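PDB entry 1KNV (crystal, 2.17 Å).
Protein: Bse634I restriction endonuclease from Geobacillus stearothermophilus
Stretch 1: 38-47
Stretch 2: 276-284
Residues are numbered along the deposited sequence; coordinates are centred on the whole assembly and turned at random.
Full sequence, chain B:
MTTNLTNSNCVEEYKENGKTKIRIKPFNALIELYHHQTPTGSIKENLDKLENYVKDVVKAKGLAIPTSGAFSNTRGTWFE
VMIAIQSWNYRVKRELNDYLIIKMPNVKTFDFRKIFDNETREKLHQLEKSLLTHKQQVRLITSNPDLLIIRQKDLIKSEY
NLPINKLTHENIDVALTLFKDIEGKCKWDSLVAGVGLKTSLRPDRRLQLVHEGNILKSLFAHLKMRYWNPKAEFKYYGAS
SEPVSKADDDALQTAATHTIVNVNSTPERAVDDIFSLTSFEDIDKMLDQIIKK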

# COMPACT_ATOMS: atom_id res chain seq x y z
N THR B 38 -13.80 31.76 36.94
CA THR B 38 -13.04 31.47 35.74
C THR B 38 -13.74 32.24 34.63
O THR B 38 -14.93 32.54 34.72
CB THR B 38 -13.01 29.97 35.39
OG1 THR B 38 -14.33 29.42 35.48
CG2 THR B 38 -12.06 29.22 36.33
N PRO B 39 -13.00 32.57 33.57
CA PRO B 39 -13.55 33.31 32.42
C PRO B 39 -14.86 32.72 31.88
O PRO B 39 -14.99 31.51 31.74
CB PRO B 39 -12.42 33.25 31.41
CG PRO B 39 -11.19 33.28 32.30
CD PRO B 39 -11.57 32.30 33.38
N THR B 40 -15.83 33.58 31.58
CA THR B 40 -17.11 33.13 31.05
C THR B 40 -17.67 34.07 29.98
O THR B 40 -17.30 35.23 29.90
CB THR B 40 -18.16 33.00 32.17
OG1 THR B 40 -18.32 34.26 32.84
CG2 THR B 40 -17.72 31.95 33.19
N GLY B 41 -18.57 33.54 29.15
CA GLY B 41 -19.16 34.36 28.11
C GLY B 41 -18.28 34.55 26.89
O GLY B 41 -17.74 33.57 26.36
N SER B 42 -18.12 35.80 26.45
CA SER B 42 -17.32 36.11 25.27
C SER B 42 -15.83 36.05 25.51
O SER B 42 -15.30 36.75 26.38
CB SER B 42 -17.67 37.49 24.71
OG SER B 42 -16.90 37.80 23.55
N ILE B 43 -15.15 35.21 24.73
CA ILE B 43 -13.71 35.05 24.82
C ILE B 43 -13.05 36.38 24.47
O ILE B 43 -12.20 36.87 25.22
CB ILE B 43 -13.22 33.98 23.83
CG1 ILE B 43 -13.85 32.63 24.18
CG2 ILE B 43 -11.70 33.90 23.86
CD1 ILE B 43 -13.55 31.51 23.18
N LYS B 44 -13.45 36.96 23.34
CA LYS B 44 -12.90 38.23 22.90
C LYS B 44 -13.13 39.31 23.96
O LYS B 44 -12.28 40.17 24.17
CB LYS B 44 -13.52 38.65 21.57
CG LYS B 44 -13.00 39.97 21.05
CD LYS B 44 -13.64 40.34 19.72
CE LYS B 44 -13.24 41.75 19.28
NZ LYS B 44 -13.84 42.11 17.95
N GLU B 45 -14.29 39.26 24.62
CA GLU B 45 -14.60 40.24 25.66
C GLU B 45 -13.68 40.08 26.88
O GLU B 45 -13.20 41.06 27.44
CB GLU B 45 -16.07 40.14 26.07
CG GLU B 45 -17.05 40.96 25.19
CD GLU B 45 -18.53 40.73 25.55
OE1 GLU B 45 -18.85 40.66 26.75
OE2 GLU B 45 -19.36 40.64 24.62
N ASN B 46 -13.44 38.83 27.29
CA ASN B 46 -12.56 38.57 28.42
C ASN B 46 -11.13 39.02 28.10
O ASN B 46 -10.41 39.50 28.98
CB ASN B 46 -12.57 37.08 28.76
CG ASN B 46 -13.73 36.71 29.63
OD1 ASN B 46 -13.66 36.80 30.85
ND2 ASN B 46 -14.83 36.31 29.01
N LEU B 47 -10.75 38.87 26.84
CA LEU B 47 -9.41 39.23 26.41
C LEU B 47 -9.25 40.75 26.35
O LEU B 47 -8.24 41.28 26.83
CB LEU B 47 -9.10 38.62 25.05
CG LEU B 47 -8.98 37.10 24.96
CD1 LEU B 47 -8.90 36.64 23.51
CD2 LEU B 47 -7.76 36.70 25.76
N SER B 276 -15.63 27.20 15.39
CA SER B 276 -15.60 28.64 15.59
C SER B 276 -15.77 28.85 17.08
O SER B 276 -16.78 28.46 17.66
CB SER B 276 -16.74 29.30 14.82
OG SER B 276 -16.67 30.70 14.93
N LEU B 277 -14.77 29.44 17.72
CA LEU B 277 -14.85 29.66 19.15
C LEU B 277 -15.11 31.13 19.49
O LEU B 277 -14.22 31.97 19.37
CB LEU B 277 -13.55 29.19 19.82
CG LEU B 277 -13.19 27.73 19.58
CD1 LEU B 277 -11.79 27.46 20.11
CD2 LEU B 277 -14.19 26.82 20.27
N THR B 278 -16.34 31.43 19.90
CA THR B 278 -16.69 32.80 20.25
C THR B 278 -16.86 32.90 21.75
O THR B 278 -16.33 33.81 22.39
CB THR B 278 -18.01 33.24 19.58
OG1 THR B 278 -17.91 33.09 18.15
CG2 THR B 278 -18.31 34.70 19.90
N SER B 279 -17.58 31.94 22.30
CA SER B 279 -17.84 31.90 23.73
C SER B 279 -17.14 30.71 24.31
O SER B 279 -16.70 29.83 23.57
CB SER B 279 -19.34 31.75 23.99
OG SER B 279 -19.83 30.50 23.50
N PHE B 280 -17.04 30.67 25.62
CA PHE B 280 -16.42 29.53 26.27
C PHE B 280 -17.26 28.30 26.08
O PHE B 280 -16.76 27.18 26.12
CB PHE B 280 -16.22 29.82 27.75
CG PHE B 280 -15.13 30.79 27.99
CD1 PHE B 280 -15.35 32.15 27.79
CD2 PHE B 280 -13.86 30.35 28.31
CE1 PHE B 280 -14.30 33.05 27.89
CE2 PHE B 280 -12.81 31.23 28.42
CZ PHE B 280 -13.03 32.60 28.21
N GLU B 281 -18.55 28.49 25.87
CA GLU B 281 -19.42 27.35 25.66
C GLU B 281 -19.05 26.69 24.33
O GLU B 281 -19.21 25.48 24.17
CB GLU B 281 -20.88 27.78 25.64
CG GLU B 281 -21.83 26.64 25.31
CD GLU B 281 -23.28 27.05 25.42
OE1 GLU B 281 -23.62 28.16 24.96
OE2 GLU B 281 -24.08 26.26 25.96
N ASP B 282 -18.56 27.49 23.38
CA ASP B 282 -18.17 26.96 22.07
C ASP B 282 -17.00 25.98 22.19
O ASP B 282 -16.78 25.16 21.30
CB ASP B 282 -17.76 28.08 21.11
CG ASP B 282 -18.94 28.91 20.64
OD1 ASP B 282 -20.08 28.40 20.65
OD2 ASP B 282 -18.70 30.08 20.25
N ILE B 283 -16.24 26.10 23.28
CA ILE B 283 -15.11 25.22 23.53
C ILE B 283 -15.66 23.86 23.93
O ILE B 283 -15.19 22.83 23.45
CB ILE B 283 -14.23 25.77 24.68
CG1 ILE B 283 -13.61 27.11 24.28
CG2 ILE B 283 -13.14 24.76 25.02
CD1 ILE B 283 -12.81 27.78 25.40
N ASP B 284 -16.65 23.87 24.82
CA ASP B 284 -17.29 22.64 25.29
C ASP B 284 -17.98 21.92 24.13
O ASP B 284 -17.92 20.70 24.01
CB ASP B 284 -18.37 22.93 26.35
CG ASP B 284 -17.80 23.48 27.63
OD1 ASP B 284 -16.57 23.42 27.83
OD2 ASP B 284 -18.62 23.96 28.45
O HOH W 1 -15.16 35.92 21.23

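Two backbone hydrogen bonds fasten the stretches at a single bridge, where the CA atoms of Ser-42 and Ser-279 lie 4.5 Å apart. Ile-43 N donates to Thr-278 O (3.0 Å), and Phe-280 N to Gly-41 O (3.1 Å); Ser-279 CA adds a CA-H...O contact to Gly-41 O at 3.1 Å. Glycine suits phi/psi of 80/-131, where a CB would jam against the preceding carbonyl. One water extends the pairing, accepting from Lys-44 N (2.9 Å) and donating to Thr-278 O (2.7 Å).

The apolar contact centres on Phe-280, whose CB points toward the other stretch. Pro-39 O and Thr-40 N lie over one ring face; over the opposite face sits Ile-43 CG1, 4.0 Å from the centroid in a CH-pi contact. Pro-39 CB packs 3.3 Å from Phe-280 CZ. The long Ile-43 side chain, m then t, carries CD1 onward to Leu-277 CB (4.1 Å).

Polar side chains set the frame. Ser-42 OG caps its helix by accepting from Glu-45 N (3.2 Å), and Ser-279 OG accepts from Asp-282 N (3.3 Å). Asp-282 OD2 returns the favour, accepting from Ser-279 N (3.0 Å) and Thr-278 N (2.7 Å). Buried Asn-46 ties down the loop, its ND2 donating to Thr-40 O (2.8 Å) and Ser-42 O (2.7 Å).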